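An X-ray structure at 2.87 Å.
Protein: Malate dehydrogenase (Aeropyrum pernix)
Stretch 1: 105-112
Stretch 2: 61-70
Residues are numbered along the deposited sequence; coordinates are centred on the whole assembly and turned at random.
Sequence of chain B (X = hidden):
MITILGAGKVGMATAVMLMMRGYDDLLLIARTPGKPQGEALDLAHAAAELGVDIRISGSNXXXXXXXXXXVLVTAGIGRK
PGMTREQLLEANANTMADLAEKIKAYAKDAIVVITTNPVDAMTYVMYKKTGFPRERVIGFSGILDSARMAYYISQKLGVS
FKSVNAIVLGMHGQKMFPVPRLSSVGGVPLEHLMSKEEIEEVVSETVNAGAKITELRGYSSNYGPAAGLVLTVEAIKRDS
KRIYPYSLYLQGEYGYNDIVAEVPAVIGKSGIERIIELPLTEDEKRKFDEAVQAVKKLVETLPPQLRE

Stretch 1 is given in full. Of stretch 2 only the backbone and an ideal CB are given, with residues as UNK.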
ATOM      1  N   ALA B 105      12.749 -32.107  -8.000  1.00 34.32           N
ATOM      2  CA  ALA B 105      14.112 -32.015  -8.512  1.00 34.00           C
ATOM      3  C   ALA B 105      14.771 -30.632  -8.465  1.00 35.68           C
ATOM      4  O   ALA B 105      15.999 -30.536  -8.355  1.00 35.29           O
ATOM      5  CB  ALA B 105      14.149 -32.543  -9.941  1.00 30.59           C
ATOM      6  N   TYR B 106      13.974 -29.567  -8.529  1.00 37.06           N
ATOM      7  CA  TYR B 106      14.544 -28.220  -8.543  1.00 37.40           C
ATOM      8  C   TYR B 106      14.229 -27.297  -7.379  1.00 37.64           C
ATOM      9  O   TYR B 106      14.858 -26.246  -7.255  1.00 37.44           O
ATOM     10  CB  TYR B 106      14.152 -27.513  -9.841  1.00 37.90           C
ATOM     11  CG  TYR B 106      14.335 -28.373 -11.062  1.00 38.91           C
ATOM     12  CD1 TYR B 106      15.593 -28.839 -11.427  1.00 38.67           C
ATOM     13  CD2 TYR B 106      13.245 -28.732 -11.850  1.00 40.16           C
ATOM     14  CE1 TYR B 106      15.763 -29.638 -12.547  1.00 39.49           C
ATOM     15  CE2 TYR B 106      13.404 -29.530 -12.970  1.00 40.41           C
ATOM     16  CZ  TYR B 106      14.665 -29.979 -13.314  1.00 39.59           C
ATOM     17  OH  TYR B 106      14.817 -30.759 -14.433  1.00 39.64           O
ATOM     18  N   ALA B 107      13.276 -27.669  -6.530  1.00 37.11           N
ATOM     19  CA  ALA B 107      12.926 -26.816  -5.400  1.00 38.41           C
ATOM     20  C   ALA B 107      12.566 -27.590  -4.137  1.00 40.30           C
ATOM     21  O   ALA B 107      11.519 -27.355  -3.528  1.00 41.48           O
ATOM     22  CB  ALA B 107      11.792 -25.881  -5.786  1.00 37.42           C
ATOM     23  N   LYS B 108      13.464 -28.493  -3.740  1.00 41.62           N
ATOM     24  CA  LYS B 108      13.308 -29.350  -2.559  1.00 42.21           C
ATOM     25  C   LYS B 108      12.917 -28.653  -1.257  1.00 42.59           C
ATOM     26  O   LYS B 108      12.091 -29.147  -0.492  1.00 43.09           O
ATOM     27  CB  LYS B 108      14.609 -30.111  -2.298  1.00 43.03           C
ATOM     28  CG  LYS B 108      15.020 -31.070  -3.379  1.00 46.31           C
ATOM     29  CD  LYS B 108      16.262 -31.860  -2.975  1.00 48.03           C
ATOM     30  CE  LYS B 108      16.622 -32.909  -4.033  1.00 50.18           C
ATOM     31  NZ  LYS B 108      15.556 -33.942  -4.222  1.00 51.79           N
ATOM     32  N   ASP B 109      13.525 -27.505  -1.009  1.00 42.13           N
ATOM     33  CA  ASP B 109      13.302 -26.753   0.218  1.00 42.72           C
ATOM     34  C   ASP B 109      12.162 -25.728   0.179  1.00 40.68           C
ATOM     35  O   ASP B 109      11.895 -25.058   1.179  1.00 40.70           O
ATOM     36  CB  ASP B 109      14.623 -26.078   0.578  1.00 45.34           C
ATOM     37  CG  ASP B 109      15.374 -25.608  -0.657  1.00 50.29           C
ATOM     38  OD1 ASP B 109      16.624 -25.463  -0.606  1.00 51.00           O
ATOM     39  OD2 ASP B 109      14.694 -25.379  -1.690  1.00 51.38           O
ATOM     40  N   ALA B 110      11.482 -25.628  -0.963  1.00 37.26           N
ATOM     41  CA  ALA B 110      10.385 -24.673  -1.151  1.00 35.68           C
ATOM     42  C   ALA B 110       9.045 -25.052  -0.515  1.00 35.21           C
ATOM     43  O   ALA B 110       8.803 -26.216  -0.212  1.00 37.96           O
ATOM     44  CB  ALA B 110      10.176 -24.436  -2.639  1.00 34.83           C
ATOM     45  N   ILE B 111       8.202 -24.053  -0.250  1.00 32.92           N
ATOM     46  CA  ILE B 111       6.825 -24.261   0.263  1.00 30.33           C
ATOM     47  C   ILE B 111       5.897 -24.185  -0.971  1.00 31.64           C
ATOM     48  O   ILE B 111       6.097 -23.354  -1.841  1.00 32.40           O
ATOM     49  CB  ILE B 111       6.378 -23.238   1.291  1.00 28.80           C
ATOM     50  CG1 ILE B 111       7.324 -23.137   2.499  1.00 27.38           C
ATOM     51  CG2 ILE B 111       4.985 -23.606   1.850  1.00 23.83           C
ATOM     52  CD1 ILE B 111       6.989 -22.051   3.497  1.00 24.66           C
ATOM     53  N   VAL B 112       5.076 -25.360  -1.182  1.00 21.05           N
ATOM     54  CA  VAL B 112       4.172 -25.323  -2.321  1.00 19.68           C
ATOM     55  C   VAL B 112       2.742 -25.074  -1.898  1.00 19.53           C
ATOM     56  O   VAL B 112       2.303 -25.493  -0.828  1.00 19.47           O
ATOM     57  CB  VAL B 112       4.266 -26.611  -3.175  1.00 19.74           C
ATOM     58  CG1 VAL B 112       5.667 -26.745  -3.636  1.00 22.08           C
ATOM     59  CG2 VAL B 112       3.872 -27.854  -2.392  1.00 20.89           C
ATOM     60  N   UNK B  61      11.440 -23.267 -19.020  1.00 32.97           N
ATOM     61  CA  UNK B  61      12.373 -24.184 -18.414  1.00 33.70           C
ATOM     62  C   UNK B  61      12.162 -24.352 -16.910  1.00 34.09           C
ATOM     63  O   UNK B  61      12.549 -23.490 -16.127  1.00 35.08           O
ATOM     64  CB  UNK B  61      13.801 -23.708 -18.686  1.00 33.70           C
ATOM     65  N   UNK B  62      11.556 -25.469 -16.511  1.00 35.10           N
ATOM     66  CA  UNK B  62      11.286 -25.738 -15.097  1.00 36.45           C
ATOM     67  C   UNK B  62      12.505 -25.720 -14.194  1.00 37.91           C
ATOM     68  O   UNK B  62      12.371 -25.727 -12.969  1.00 39.01           O
ATOM     69  CB  UNK B  62      10.603 -27.101 -14.965  1.00 36.45           C
ATOM     70  N   UNK B  63      13.691 -25.717 -14.789  1.00 39.30           N
ATOM     71  CA  UNK B  63      14.921 -25.686 -14.009  1.00 40.96           C
ATOM     72  C   UNK B  63      15.180 -24.287 -13.467  1.00 40.08           C
ATOM     73  O   UNK B  63      16.051 -24.096 -12.622  1.00 40.21           O
ATOM     74  CB  UNK B  63      16.105 -26.154 -14.857  1.00 40.96           C
ATOM     75  N   UNK B  64      14.419 -23.311 -13.947  1.00 39.09           N
ATOM     76  CA  UNK B  64      14.599 -21.946 -13.485  1.00 38.84           C
ATOM     77  C   UNK B  64      13.847 -21.617 -12.210  1.00 39.62           C
ATOM     78  O   UNK B  64      13.711 -20.445 -11.883  1.00 40.80           O
ATOM     79  CB  UNK B  64      14.166 -20.976 -14.586  1.00 38.84           C
ATOM     80  N   UNK B  65      13.362 -22.632 -11.496  1.00 40.08           N
ATOM     81  CA  UNK B  65      12.620 -22.401 -10.259  1.00 40.03           C
ATOM     82  C   UNK B  65      13.445 -22.727  -9.024  1.00 40.10           C
ATOM     83  O   UNK B  65      12.938 -22.653  -7.907  1.00 39.42           O
ATOM     84  CB  UNK B  65      11.336 -23.232 -10.254  1.00 40.03           C
ATOM     85  N   UNK B  66      14.707 -23.097  -9.215  1.00 40.85           N
ATOM     86  CA  UNK B  66      15.556 -23.438  -8.075  1.00 41.67           C
ATOM     87  C   UNK B  66      15.918 -22.169  -7.314  1.00 41.31           C
ATOM     88  O   UNK B  66      16.239 -21.141  -7.908  1.00 42.29           O
ATOM     89  CB  UNK B  66      16.819 -24.171  -8.532  1.00 41.67           C
ATOM     90  N   UNK B  67      15.865 -22.240  -5.995  1.00 40.89           N
ATOM     91  CA  UNK B  67      16.170 -21.070  -5.207  1.00 40.38           C
ATOM     92  C   UNK B  67      14.899 -20.359  -4.792  1.00 39.82           C
ATOM     93  O   UNK B  67      14.966 -19.283  -4.200  1.00 41.97           O
ATOM     94  CB  UNK B  67      17.084 -20.122  -5.985  1.00 40.38           C
ATOM     95  N   UNK B  68      13.743 -20.950  -5.099  1.00 38.72           N
ATOM     96  CA  UNK B  68      12.453 -20.351  -4.731  1.00 36.96           C
ATOM     97  C   UNK B  68      12.011 -20.782  -3.344  1.00 37.30           C
ATOM     98  O   UNK B  68      12.023 -21.962  -3.009  1.00 35.91           O
ATOM     99  CB  UNK B  68      11.379 -20.727  -5.754  1.00 36.96           C
ATOM    100  N   UNK B  69      11.596 -19.807  -2.555  1.00 38.89           N
ATOM    101  CA  UNK B  69      11.118 -20.064  -1.219  1.00 40.52           C
ATOM    102  C   UNK B  69       9.696 -20.605  -1.316  1.00 38.00           C
ATOM    103  O   UNK B  69       9.310 -21.526  -0.600  1.00 36.86           O
ATOM    104  CB  UNK B  69      11.179 -18.801  -0.357  1.00 40.52           C
ATOM    105  N   UNK B  70       8.933 -20.023  -2.232  1.00 35.66           N
ATOM    106  CA  UNK B  70       7.549 -20.394  -2.441  1.00 33.36           C
ATOM    107  C   UNK B  70       7.252 -20.709  -3.897  1.00 33.41           C
ATOM    108  O   UNK B  70       7.649 -19.968  -4.803  1.00 34.25           O
ATOM    109  CB  UNK B  70       6.628 -19.274  -1.952  1.00 33.36           C
TER

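Position 61 lies out of reach of stretch 1, with nothing of it within 5.5 Å of the ideal CB, so the contact sets no demand and a small polar residue is as suitable as many others. It is Ser61, whose OG gives a weak hydrogen bond to an acceptor at position 63 and whose backbone O accepts from the amide N of position 64.

At position 62 the CA-to-CB bond runs sideways, and the ideal CB stands 4.2 Å from Tyr106 CE2. Apolar or aromatic side chains would suit the neighbourhood of the ring, although the direction of the bond does not force a large group onto it. The residue is Tyr62. Its CB makes an apolar contact with Tyr106 CE2 at 4.2 Å, while the end of its side chain leads away; its backbone O approaches Tyr106 CD2 to 3.3 Å.

Position 63 lies over a face of the Tyr106 ring: its CA is 4.0 Å from the ring centroid and 7° off the normal, a CH-pi arrangement that the backbone provides whatever the side chain. Any residue with a methylene chain able to lie flat would extend this cover, and a polar end could continue into open space. Glu63 does so, with CG 3.3 Å from Tyr106 CE1 and OE2 3.1 Å from Ser61 OG, the weak bond noted above.

At position 64 CB points away from stretch 1, leaving the choice free; the residue is Asp64.

The ideal CB of position 65 is 5.1 Å from Tyr106 CB and 5.2 Å from Ala107 CB, a gap that a flexible apolar chain such as methionine or leucine could fill despite the sideways bond. Met65 fills it: CG meets Tyr106 CB at 3.9 Å, SD meets Ala107 CB at 4.1 Å, and CE lies at the edge of the Tyr106 ring.

Position 66 is tight, its ideal CB only 3.1 Å from Tyr106 O, and its CA makes a CA-H...O contact with that same O at 3.0 Å. A side chain that turns outward suits it, and Arg66 leads its end away from stretch 1.

Position 67 has phi/psi of 98/5, at which a CB would be jammed against the preceding carbonyl O; this calls for glycine, and Gly67 occupies the third place of a type II turn.

At position 68 the ideal CB is 5.0 Å from Ala110 CB, and small residues fit easily. Ser68 turns OG to Met65 O, 2.7 Å away, bracing the turn, while its own O lies 3.1 Å from Ala110 CB.

Position 69 points CB away, so its contribution is backbone: Asp69 O accepts a nearly straight hydrogen bond from Ile111 N at 2.8 Å.

Position 70 pairs with Ile111 in a parallel bridge, both side chains on the same sheet face, where a beta-branched apolar residue suits. Ile70 fits, its CA 3.4 Å from Ile111 O.

Stretch 2, residues 61-70: SYEDMRGSDI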
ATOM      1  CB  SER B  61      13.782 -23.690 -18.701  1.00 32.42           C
ATOM      2  OG  SER B  61      14.730 -24.503 -18.049  1.00 38.60           O
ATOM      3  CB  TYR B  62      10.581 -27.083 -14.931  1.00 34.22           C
ATOM      4  CG  TYR B  62       9.167 -27.083 -15.436  1.00 32.22           C
ATOM      5  CD1 TYR B  62       8.118 -26.627 -14.644  1.00 32.98           C
ATOM      6  CD2 TYR B  62       8.882 -27.503 -16.722  1.00 31.76           C
ATOM      7  CE1 TYR B  62       6.817 -26.589 -15.132  1.00 32.90           C
ATOM      8  CE2 TYR B  62       7.596 -27.469 -17.219  1.00 32.26           C
ATOM      9  CZ  TYR B  62       6.570 -27.015 -16.430  1.00 32.52           C
ATOM     10  OH  TYR B  62       5.301 -26.976 -16.951  1.00 31.52           O
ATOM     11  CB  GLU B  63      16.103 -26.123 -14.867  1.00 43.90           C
ATOM     12  CG  GLU B  63      16.203 -27.614 -15.061  1.00 48.61           C
ATOM     13  CD  GLU B  63      16.306 -27.992 -16.519  1.00 53.17           C
ATOM     14  OE1 GLU B  63      17.096 -28.917 -16.839  1.00 53.07           O
ATOM     15  OE2 GLU B  63      15.584 -27.370 -17.339  1.00 54.40           O
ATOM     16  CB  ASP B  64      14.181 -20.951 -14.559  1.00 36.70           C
ATOM     17  CG  ASP B  64      15.006 -21.075 -15.806  1.00 36.32           C
ATOM     18  OD1 ASP B  64      16.159 -21.543 -15.709  1.00 37.62           O
ATOM     19  OD2 ASP B  64      14.515 -20.694 -16.882  1.00 35.56           O
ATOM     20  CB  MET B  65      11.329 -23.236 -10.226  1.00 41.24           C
ATOM     21  CG  MET B  65      11.515 -24.680  -9.728  1.00 43.24           C
ATOM     22  SD  MET B  65       9.996 -25.689  -9.460  1.00 44.42           S
ATOM     23  CE  MET B  65       9.851 -26.569 -11.027  1.00 43.46           C
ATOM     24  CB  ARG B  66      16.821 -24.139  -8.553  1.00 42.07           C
ATOM     25  CG  ARG B  66      17.752 -23.227  -9.291  1.00 42.98           C
ATOM     26  CD  ARG B  66      18.468 -23.951 -10.389  1.00 42.61           C
ATOM     27  NE  ARG B  66      19.172 -22.995 -11.227  1.00 43.66           N
ATOM     28  CZ  ARG B  66      19.745 -23.296 -12.380  1.00 44.01           C
ATOM     29  NH1 ARG B  66      19.697 -24.541 -12.841  1.00 45.08           N
ATOM     30  NH2 ARG B  66      20.361 -22.346 -13.071  1.00 45.16           N
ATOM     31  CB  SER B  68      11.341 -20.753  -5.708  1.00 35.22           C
ATOM     32  OG  SER B  68      11.641 -20.405  -7.039  1.00 36.49           O
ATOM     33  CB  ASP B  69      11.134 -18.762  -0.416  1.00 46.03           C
ATOM     34  CG  ASP B  69      12.519 -18.168  -0.314  1.00 53.03           C
ATOM     35  OD1 ASP B  69      13.031 -17.653  -1.343  1.00 55.99           O
ATOM     36  OD2 ASP B  69      13.112 -18.231   0.794  1.00 57.62           O
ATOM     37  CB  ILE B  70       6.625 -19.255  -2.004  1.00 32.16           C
ATOM     38  CG1 ILE B  70       6.998 -18.836  -0.576  1.00 31.76           C
ATOM     39  CG2 ILE B  70       5.158 -19.680  -2.143  1.00 28.90           C
ATOM     40  CD1 ILE B  70       6.344 -17.562  -0.099  1.00 34.00           C
TER
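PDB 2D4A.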